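N-acetyltransferase family protein (Bacillus anthracis, PDB 3LNB) catalyses the transfer of an acetyl group from acetyl-coenzyme A to arylamines, and inactivates the sulfonamide drug sulfamethoxazole. Local coordinates at residues 70-74 and 75-79; 226-229 and 230-234; 280-283 and 284-287. The protein carries 1 engineered substitution. All blocks are in the same frame, centred on the assembly; numbering follows the deposited sequence.

How the interactions relate
All three interactions are local turns at helix ends: interaction 1 ends the short helix 71-75, interaction 2 begins helix 228-240 and interaction 3 begins helix 283-294, in that order along the chain. Interaction 1 lies between the others. Its centre is about 17 Å from that of interaction 2 and about 19 Å from that of interaction 3, whereas interactions 2 and 3 are about 35 Å apart, centre to centre. L71 CD2 packs on Y286 OH at 3.4 Å, joining interactions 1 and 3, and I73 and I78 lean on helix 228-240 beyond interaction 2. Each has one side chain about 8 Å from the bound coenzyme A (M74, I234 and I281), so each lies near the cofactor.

Interaction 1. Residues 70-74 and 75-79; sequences NLDIM and AGTIK
The backbone carbonyl O of D72 receives the N-H of T77 at 2.9 Å, an almost straight bond (169°), and a weak, strongly bent one from G76 N. The D72 and T77 side chains cross at about a right angle just beside it. T77 OG1, turned between its own backbone N and carbonyl carbon (chi1 55°), gives D72 OD1 a weak hydrogen bond at 3.1 Å. R95 and K89 bind the acid directly and more strongly, by salt bridges to OD1 and OD2, which would probably keep it ionised. D72 OD2 also accepts a hydrogen bond from a water 3.0 Å away, and the same water accepts from K79 N at 2.9 Å, so the carboxylate spans the turn with both oxygens. This is a Schellman motif ending helix 71-75: G76, with positive phi, is its C-prime residue, and G76 N also reaches I73 O weakly. One step earlier A75 N bonds L71 O at 2.8 Å. Past the turn I78 folds back against the helix, its CG1 3.7 Å from D72 O and its CD1 3.7 Å from I73 CA. Further out, I73 and I78 rest on helix 228-240.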
ATOM      1  N   ASN A  70      -7.912  -0.314   7.628  1.00 13.30           N
ATOM      2  CA  ASN A  70      -9.166  -0.934   7.207  1.00 11.86           C
ATOM      3  C   ASN A  70     -10.324  -0.474   8.094  1.00 11.94           C
ATOM      4  O   ASN A  70     -11.318  -1.194   8.238  1.00 11.65           O
ATOM      5  CB  ASN A  70      -9.042  -2.445   7.352  1.00 10.37           C
ATOM      6  CG  ASN A  70      -8.997  -2.876   8.807  1.00 11.91           C
ATOM      7  OD1 ASN A  70      -8.607  -2.096   9.681  1.00 12.01           O
ATOM      8  ND2 ASN A  70      -9.389  -4.116   9.076  1.00 10.44           N
ATOM      9  N   LEU A  71     -10.197   0.711   8.683  1.00 11.66           N
ATOM     10  CA  LEU A  71     -11.220   1.227   9.587  1.00 13.24           C
ATOM     11  C   LEU A  71     -12.633   1.372   9.007  1.00 13.61           C
ATOM     12  O   LEU A  71     -13.609   1.267   9.748  1.00 12.62           O
ATOM     13  CB  LEU A  71     -10.764   2.559  10.195  1.00 14.50           C
ATOM     14  CG  LEU A  71      -9.372   2.540  10.841  1.00 15.94           C
ATOM     15  CD1 LEU A  71      -9.122   3.882  11.508  1.00 17.93           C
ATOM     16  CD2 LEU A  71      -9.262   1.414  11.873  1.00 16.81           C
ATOM     17  N   ASP A  72     -12.751   1.616   7.705  1.00 12.71           N
ATOM     18  CA  ASP A  72     -14.079   1.738   7.100  1.00 14.21           C
ATOM     19  C   ASP A  72     -14.744   0.369   7.081  1.00 14.55           C
ATOM     20  O   ASP A  72     -15.958   0.251   7.267  1.00 13.80           O
ATOM     21  CB  ASP A  72     -13.994   2.294   5.675  1.00 13.91           C
ATOM     22  CG  ASP A  72     -13.891   3.811   5.643  1.00 15.83           C
ATOM     23  OD1 ASP A  72     -13.982   4.448   6.715  1.00 18.84           O
ATOM     24  OD2 ASP A  72     -13.722   4.373   4.544  1.00 16.42           O
ATOM     25  N   ILE A  73     -13.938  -0.664   6.846  1.00 13.52           N
ATOM     26  CA  ILE A  73     -14.438  -2.032   6.836  1.00 15.18           C
ATOM     27  C   ILE A  73     -14.945  -2.329   8.242  1.00 15.11           C
ATOM     28  O   ILE A  73     -16.021  -2.890   8.415  1.00 15.72           O
ATOM     29  CB  ILE A  73     -13.315  -3.048   6.461  1.00 14.86           C
ATOM     30  CG1 ILE A  73     -12.850  -2.795   5.023  1.00 13.45           C
ATOM     31  CG2 ILE A  73     -13.815  -4.474   6.630  1.00 14.24           C
ATOM     32  CD1 ILE A  73     -11.747  -3.720   4.548  1.00 13.50           C
ATOM     33  N   MET A  74     -14.166  -1.938   9.245  1.00 15.25           N
ATOM     34  CA  MET A  74     -14.551  -2.154  10.637  1.00 16.78           C
ATOM     35  C   MET A  74     -15.815  -1.363  11.002  1.00 16.99           C
ATOM     36  O   MET A  74     -16.705  -1.873  11.682  1.00 15.79           O
ATOM     37  CB  MET A  74     -13.408  -1.737  11.569  1.00 17.70           C
ATOM     38  CG  MET A  74     -12.140  -2.568  11.417  1.00 21.64           C
ATOM     39  SD  MET A  74     -12.376  -4.276  11.950  1.00 26.74           S
ATOM     40  CE  MET A  74     -12.852  -5.075  10.445  1.00 18.15           C
ATOM     41  N   ALA A  75     -15.893  -0.118  10.541  1.00 16.51           N
ATOM     42  CA  ALA A  75     -17.043   0.732  10.846  1.00 17.26           C
ATOM     43  C   ALA A  75     -18.239   0.516   9.921  1.00 17.53           C
ATOM     44  O   ALA A  75     -19.323   1.043  10.174  1.00 18.06           O
ATOM     45  CB  ALA A  75     -16.625   2.197  10.807  1.00 17.90           C
ATOM     46  N   GLY A  76     -18.050  -0.248   8.851  1.00 16.69           N
ATOM     47  CA  GLY A  76     -19.146  -0.481   7.921  1.00 17.53           C
ATOM     48  C   GLY A  76     -19.513   0.778   7.147  1.00 18.06           C
ATOM     49  O   GLY A  76     -20.696   1.103   6.991  1.00 17.70           O
ATOM     50  N   THR A  77     -18.497   1.490   6.666  1.00 17.30           N
ATOM     51  CA  THR A  77     -18.688   2.722   5.903  1.00 17.60           C
ATOM     52  C   THR A  77     -17.842   2.669   4.631  1.00 18.01           C
ATOM     53  O   THR A  77     -17.060   3.573   4.343  1.00 17.69           O
ATOM     54  CB  THR A  77     -18.285   3.949   6.745  1.00 18.50           C
ATOM     55  OG1 THR A  77     -16.938   3.784   7.219  1.00 17.38           O
ATOM     56  CG2 THR A  77     -19.220   4.097   7.937  1.00 15.66           C
ATOM     57  N   ILE A  78     -18.031   1.599   3.871  1.00 18.03           N
ATOM     58  CA  ILE A  78     -17.290   1.354   2.643  1.00 19.46           C
ATOM     59  C   ILE A  78     -17.991   1.835   1.377  1.00 18.81           C
ATOM     60  O   ILE A  78     -19.093   1.384   1.059  1.00 18.83           O
ATOM     61  CB  ILE A  78     -17.028  -0.148   2.473  1.00 20.92           C
ATOM     62  CG1 ILE A  78     -16.471  -0.717   3.777  1.00 20.96           C
ATOM     63  CG2 ILE A  78     -16.067  -0.384   1.308  1.00 22.20           C
ATOM     64  CD1 ILE A  78     -16.889  -2.158   4.035  1.00 24.36           C
ATOM     65  N   LYS A  79     -17.341   2.745   0.663  1.00 18.58           N
ATOM     66  CA  LYS A  79     -17.862   3.275  -0.595  1.00 19.60           C
ATOM     67  C   LYS A  79     -17.108   2.611  -1.737  1.00 19.47           C
ATOM     68  O   LYS A  79     -16.045   2.015  -1.534  1.00 19.28           O
ATOM     69  CB  LYS A  79     -17.639   4.785  -0.695  1.00 20.24           C
ATOM     70  CG  LYS A  79     -18.523   5.623   0.195  1.00 22.59           C
ATOM     71  CD  LYS A  79     -18.278   7.118  -0.015  1.00 22.46           C
ATOM     72  CE  LYS A  79     -18.800   7.587  -1.359  1.00 23.16           C
ATOM     73  NZ  LYS A  79     -19.069   9.049  -1.361  1.00 23.12           N
TER
HETATM   74  O   HOH W   1     -14.749   3.422   1.853  1.00 26.14           O

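Interaction 2. Residues 226-229 and 230-234; sequences IDEQ and KVNNI
N232 N gives E228 O the shortest hydrogen bond of this helix start, at 2.7 Å. Just before it, D227 OD2 accepts the N-H of K230 at 2.9 Å, a nearly straight bond (167°) that meets the oxygen almost along its C-O axis. With CG set between the backbone N and the carbonyl carbon (chi1 65°), the D227 carboxylate curls back over the first turn, and OD2 also lies against K230 CB. The main-chain O of D227 accepts from V231 N at 3.0 Å, so this residue holds two successive N-H groups. One residue before the cap, I226 lies across the aliphatic root of K230, its CB and CG2 both 3.7 Å from K230 CG. Its CD1 extends further, to 4.1 Å from V231 CG2 and 4.2 Å from I234 CD1, crossing both side chains at about a right angle. K230 bends at chi2 (64°), and its ammonium end leaves for a salt bridge with D136. On another flank E228 CG passes 3.8 Å from N232 ND2; the polar ends diverge, E228 OE2 to the hydroxyl of Y108 and N232 OD1 to the N-H of I81. I226 and I234 both pack on V139 of strand 131-145, seating the helix on the large antiparallel sheet. The whole is an N-cap: D227 closes the start of helix 228-240, with a hydrophobic staple between I226 and V231.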
ATOM      1  N   ILE A 226      -6.351  -4.175 -14.851  1.00 17.97           N
ATOM      2  CA  ILE A 226      -7.635  -4.204 -14.166  1.00 17.50           C
ATOM      3  C   ILE A 226      -8.243  -2.808 -14.079  1.00 17.73           C
ATOM      4  O   ILE A 226      -7.532  -1.815 -13.907  1.00 17.19           O
ATOM      5  CB  ILE A 226      -7.506  -4.800 -12.743  1.00 16.64           C
ATOM      6  CG1 ILE A 226      -6.565  -3.946 -11.891  1.00 17.16           C
ATOM      7  CG2 ILE A 226      -7.001  -6.232 -12.839  1.00 16.53           C
ATOM      8  CD1 ILE A 226      -6.361  -4.482 -10.480  1.00 18.19           C
ATOM      9  N   ASP A 227      -9.566  -2.742 -14.200  1.00 17.69           N
ATOM     10  CA  ASP A 227     -10.277  -1.472 -14.154  1.00 17.89           C
ATOM     11  C   ASP A 227     -10.900  -1.209 -12.786  1.00 17.62           C
ATOM     12  O   ASP A 227     -10.693  -1.976 -11.845  1.00 15.64           O
ATOM     13  CB  ASP A 227     -11.346  -1.437 -15.252  1.00 18.96           C
ATOM     14  CG  ASP A 227     -12.441  -2.476 -15.048  1.00 19.75           C
ATOM     15  OD1 ASP A 227     -13.249  -2.645 -15.979  1.00 24.01           O
ATOM     16  OD2 ASP A 227     -12.507  -3.118 -13.976  1.00 21.19           O
ATOM     17  N   GLU A 228     -11.659  -0.119 -12.680  1.00 16.52           N
ATOM     18  CA  GLU A 228     -12.285   0.262 -11.415  1.00 17.26           C
ATOM     19  C   GLU A 228     -13.309  -0.773 -10.936  1.00 16.38           C
ATOM     20  O   GLU A 228     -13.429  -1.033  -9.735  1.00 16.66           O
ATOM     21  CB  GLU A 228     -12.941   1.647 -11.554  1.00 19.45           C
ATOM     22  CG  GLU A 228     -13.234   2.343 -10.229  1.00 23.18           C
ATOM     23  CD  GLU A 228     -12.590   3.728 -10.119  1.00 25.31           C
ATOM     24  OE1 GLU A 228     -13.042   4.670 -10.814  1.00 25.79           O
ATOM     25  OE2 GLU A 228     -11.622   3.875  -9.338  1.00 25.61           O
ATOM     26  N   GLN A 229     -14.036  -1.380 -11.867  1.00 15.91           N
ATOM     27  CA  GLN A 229     -15.023  -2.379 -11.484  1.00 16.71           C
ATOM     28  C   GLN A 229     -14.333  -3.556 -10.792  1.00 14.57           C
ATOM     29  O   GLN A 229     -14.796  -4.031  -9.756  1.00 14.78           O
ATOM     30  CB  GLN A 229     -15.802  -2.873 -12.705  1.00 18.36           C
ATOM     31  CG  GLN A 229     -17.209  -3.330 -12.353  1.00 24.22           C
ATOM     32  CD  GLN A 229     -18.058  -3.627 -13.569  1.00 27.43           C
ATOM     33  OE1 GLN A 229     -17.937  -2.965 -14.608  1.00 29.99           O
ATOM     34  NE2 GLN A 229     -18.942  -4.613 -13.445  1.00 29.18           N
ATOM     35  N   LYS A 230     -13.225  -4.020 -11.362  1.00 14.76           N
ATOM     36  CA  LYS A 230     -12.474  -5.132 -10.779  1.00 14.51           C
ATOM     37  C   LYS A 230     -11.947  -4.702  -9.416  1.00 13.74           C
ATOM     38  O   LYS A 230     -11.986  -5.467  -8.457  1.00 15.49           O
ATOM     39  CB  LYS A 230     -11.302  -5.525 -11.687  1.00 14.43           C
ATOM     40  CG  LYS A 230     -10.284  -6.475 -11.047  1.00 13.93           C
ATOM     41  CD  LYS A 230     -10.871  -7.847 -10.704  1.00 16.09           C
ATOM     42  CE  LYS A 230      -9.799  -8.758 -10.109  1.00 16.43           C
ATOM     43  NZ  LYS A 230     -10.315 -10.106  -9.728  1.00 19.79           N
ATOM     44  N   VAL A 231     -11.448  -3.473  -9.341  1.00 14.57           N
ATOM     45  CA  VAL A 231     -10.939  -2.950  -8.083  1.00 14.39           C
ATOM     46  C   VAL A 231     -12.071  -2.914  -7.057  1.00 14.27           C
ATOM     47  O   VAL A 231     -11.841  -3.148  -5.876  1.00 14.69           O
ATOM     48  CB  VAL A 231     -10.323  -1.547  -8.270  1.00 13.91           C
ATOM     49  CG1 VAL A 231     -10.052  -0.899  -6.925  1.00 15.13           C
ATOM     50  CG2 VAL A 231      -9.017  -1.670  -9.038  1.00 13.97           C
ATOM     51  N   ASN A 232     -13.296  -2.634  -7.505  1.00 15.96           N
ATOM     52  CA  ASN A 232     -14.431  -2.624  -6.582  1.00 15.91           C
ATOM     53  C   ASN A 232     -14.776  -4.051  -6.183  1.00 16.63           C
ATOM     54  O   ASN A 232     -15.260  -4.290  -5.075  1.00 16.24           O
ATOM     55  CB  ASN A 232     -15.665  -1.970  -7.206  1.00 18.40           C
ATOM     56  CG  ASN A 232     -15.535  -0.470  -7.313  1.00 18.89           C
ATOM     57  OD1 ASN A 232     -15.260   0.212  -6.330  1.00 18.17           O
ATOM     58  ND2 ASN A 232     -15.728   0.053  -8.513  1.00 23.06           N
ATOM     59  N   ASN A 233     -14.529  -5.002  -7.084  1.00 16.91           N
ATOM     60  CA  ASN A 233     -14.814  -6.406  -6.782  1.00 19.41           C
ATOM     61  C   ASN A 233     -13.784  -6.874  -5.751  1.00 17.68           C
ATOM     62  O   ASN A 233     -14.108  -7.615  -4.830  1.00 17.30           O
ATOM     63  CB  ASN A 233     -14.713  -7.280  -8.042  1.00 20.57           C
ATOM     64  CG  ASN A 233     -15.220  -8.709  -7.811  1.00 26.89           C
ATOM     65  OD1 ASN A 233     -16.428  -8.943  -7.671  1.00 29.14           O
ATOM     66  ND2 ASN A 233     -14.299  -9.667  -7.759  1.00 27.08           N
ATOM     67  N   ILE A 234     -12.544  -6.430  -5.917  1.00 17.14           N
ATOM     68  CA  ILE A 234     -11.482  -6.794  -4.992  1.00 15.45           C
ATOM     69  C   ILE A 234     -11.830  -6.266  -3.602  1.00 14.81           C
ATOM     70  O   ILE A 234     -11.642  -6.957  -2.602  1.00 13.80           O
ATOM     71  CB  ILE A 234     -10.114  -6.215  -5.445  1.00 16.03           C
ATOM     72  CG1 ILE A 234      -9.669  -6.885  -6.749  1.00 17.26           C
ATOM     73  CG2 ILE A 234      -9.061  -6.437  -4.363  1.00 15.17           C
ATOM     74  CD1 ILE A 234      -8.346  -6.357  -7.317  1.00 16.75           C
TER

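Interaction 3. Residues 280-283 and 284-287; sequences PIES and KDYA
D285 reaches back from the first turn of helix 283-294 to the N-cap residue, E282, making one half of a capping box. Its CB lies 3.8 Å from I281 CB and also near E282 O. CG stands beside its own backbone N (chi1 -60°), which aims the carboxylate at the incoming chain. OD2 then accepts the N-H of E282 at 2.8 Å through the anti lone pair, and OD1 turns to a salt bridge with R288. The reciprocal bond is missing: D285 N goes weakly to the E282 carbonyl, not to the E282 side chain, and Y286 N meets the same carbonyl O at 3.3 Å. E282 and K284 side chains run side by side, pointing the same way; K284 CE sits 3.3 Å from E282 OE2, but NZ is 4.0 Å from that oxygen, beyond a salt bridge. E282 OE2 and D285 OD2 are 3.8 Å apart, their carboxylate planes turned by 56°; K284 and R288 would probably offset the repulsion. I281, packed on Y268 of strand 267-272 and L263 of strand 259-263, ties the helix start to the smaller antiparallel sheet. Its CD1 meets the Y286 ring at the edge, in the ring plane, 3.9 Å from CD2.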
ATOM      1  N   PRO A 280      -0.459  -4.120  25.227  1.00 19.69           N
ATOM      2  CA  PRO A 280      -1.915  -4.270  25.256  1.00 19.98           C
ATOM      3  C   PRO A 280      -2.490  -2.902  25.578  1.00 18.52           C
ATOM      4  O   PRO A 280      -1.931  -2.182  26.400  1.00 17.95           O
ATOM      5  CB  PRO A 280      -2.142  -5.265  26.398  1.00 21.22           C
ATOM      6  CG  PRO A 280      -0.869  -6.037  26.440  1.00 21.79           C
ATOM      7  CD  PRO A 280       0.162  -4.953  26.269  1.00 21.12           C
ATOM      8  N   ILE A 281      -3.592  -2.545  24.937  1.00 19.13           N
ATOM      9  CA  ILE A 281      -4.206  -1.240  25.156  1.00 20.97           C
ATOM     10  C   ILE A 281      -5.670  -1.346  25.546  1.00 22.11           C
ATOM     11  O   ILE A 281      -6.269  -2.415  25.465  1.00 22.93           O
ATOM     12  CB  ILE A 281      -4.124  -0.367  23.886  1.00 21.13           C
ATOM     13  CG1 ILE A 281      -4.969  -0.988  22.771  1.00 21.99           C
ATOM     14  CG2 ILE A 281      -2.689  -0.256  23.419  1.00 22.42           C
ATOM     15  CD1 ILE A 281      -5.057  -0.131  21.524  1.00 21.58           C
ATOM     16  N   GLU A 282      -6.245  -0.223  25.964  1.00 24.10           N
ATOM     17  CA  GLU A 282      -7.653  -0.178  26.347  1.00 26.04           C
ATOM     18  C   GLU A 282      -8.388   0.694  25.335  1.00 26.05           C
ATOM     19  O   GLU A 282      -7.765   1.294  24.460  1.00 24.97           O
ATOM     20  CB  GLU A 282      -7.812   0.429  27.744  1.00 27.85           C
ATOM     21  CG  GLU A 282      -6.957  -0.217  28.824  1.00 30.36           C
ATOM     22  CD  GLU A 282      -7.014   0.555  30.134  1.00 32.33           C
ATOM     23  OE1 GLU A 282      -8.090   0.583  30.774  1.00 32.43           O
ATOM     24  OE2 GLU A 282      -5.982   1.143  30.517  1.00 34.01           O
ATOM     25  N   SER A 283      -9.709   0.774  25.465  1.00 27.29           N
ATOM     26  CA  SER A 283     -10.519   1.587  24.560  1.00 28.79           C
ATOM     27  C   SER A 283      -9.999   3.005  24.338  1.00 28.99           C
ATOM     28  O   SER A 283      -9.819   3.421  23.194  1.00 29.25           O
ATOM     29  CB  SER A 283     -11.960   1.675  25.060  1.00 30.81           C
ATOM     30  OG  SER A 283     -12.678   0.496  24.752  1.00 32.56           O
ATOM     31  N   LYS A 284      -9.750   3.747  25.416  1.00 28.33           N
ATOM     32  CA  LYS A 284      -9.277   5.130  25.278  1.00 28.00           C
ATOM     33  C   LYS A 284      -7.864   5.302  24.734  1.00 27.41           C
ATOM     34  O   LYS A 284      -7.558   6.329  24.118  1.00 26.74           O
ATOM     35  CB  LYS A 284      -9.384   5.876  26.609  1.00 30.85           C
ATOM     36  CG  LYS A 284      -8.360   5.454  27.639  1.00 31.96           C
ATOM     37  CD  LYS A 284      -8.585   4.030  28.094  1.00 34.42           C
ATOM     38  CE  LYS A 284      -7.716   3.721  29.302  1.00 35.99           C
ATOM     39  NZ  LYS A 284      -8.010   4.641  30.447  1.00 36.10           N
ATOM     40  N   ASP A 285      -6.988   4.328  24.971  1.00 26.11           N
ATOM     41  CA  ASP A 285      -5.633   4.443  24.448  1.00 25.43           C
ATOM     42  C   ASP A 285      -5.732   4.411  22.927  1.00 24.90           C
ATOM     43  O   ASP A 285      -4.966   5.061  22.229  1.00 25.38           O
ATOM     44  CB  ASP A 285      -4.756   3.272  24.897  1.00 25.84           C
ATOM     45  CG  ASP A 285      -4.632   3.168  26.401  1.00 26.56           C
ATOM     46  OD1 ASP A 285      -4.096   4.107  27.021  1.00 28.29           O
ATOM     47  OD2 ASP A 285      -5.063   2.138  26.962  1.00 28.11           O
ATOM     48  N   TYR A 286      -6.698   3.643  22.431  1.00 24.91           N
ATOM     49  CA  TYR A 286      -6.902   3.462  21.000  1.00 24.13           C
ATOM     50  C   TYR A 286      -7.175   4.760  20.256  1.00 22.84           C
ATOM     51  O   TYR A 286      -6.461   5.112  19.316  1.00 20.01           O
ATOM     52  CB  TYR A 286      -8.046   2.470  20.766  1.00 22.45           C
ATOM     53  CG  TYR A 286      -8.261   2.104  19.312  1.00 22.35           C
ATOM     54  CD1 TYR A 286      -9.245   2.739  18.548  1.00 21.75           C
ATOM     55  CD2 TYR A 286      -7.451   1.149  18.687  1.00 20.66           C
ATOM     56  CE1 TYR A 286      -9.415   2.435  17.195  1.00 21.48           C
ATOM     57  CE2 TYR A 286      -7.612   0.839  17.336  1.00 20.11           C
ATOM     58  CZ  TYR A 286      -8.591   1.486  16.595  1.00 19.31           C
ATOM     59  OH  TYR A 286      -8.733   1.206  15.256  1.00 18.50           O
ATOM     60  N   ALA A 287      -8.220   5.457  20.683  1.00 23.29           N
ATOM     61  CA  ALA A 287      -8.615   6.714  20.074  1.00 23.29           C
ATOM     62  C   ALA A 287      -7.453   7.706  20.079  1.00 23.16           C
ATOM     63  O   ALA A 287      -7.192   8.377  19.078  1.00 23.12           O
ATOM     64  CB  ALA A 287      -9.815   7.290  20.830  1.00 25.10           C
TER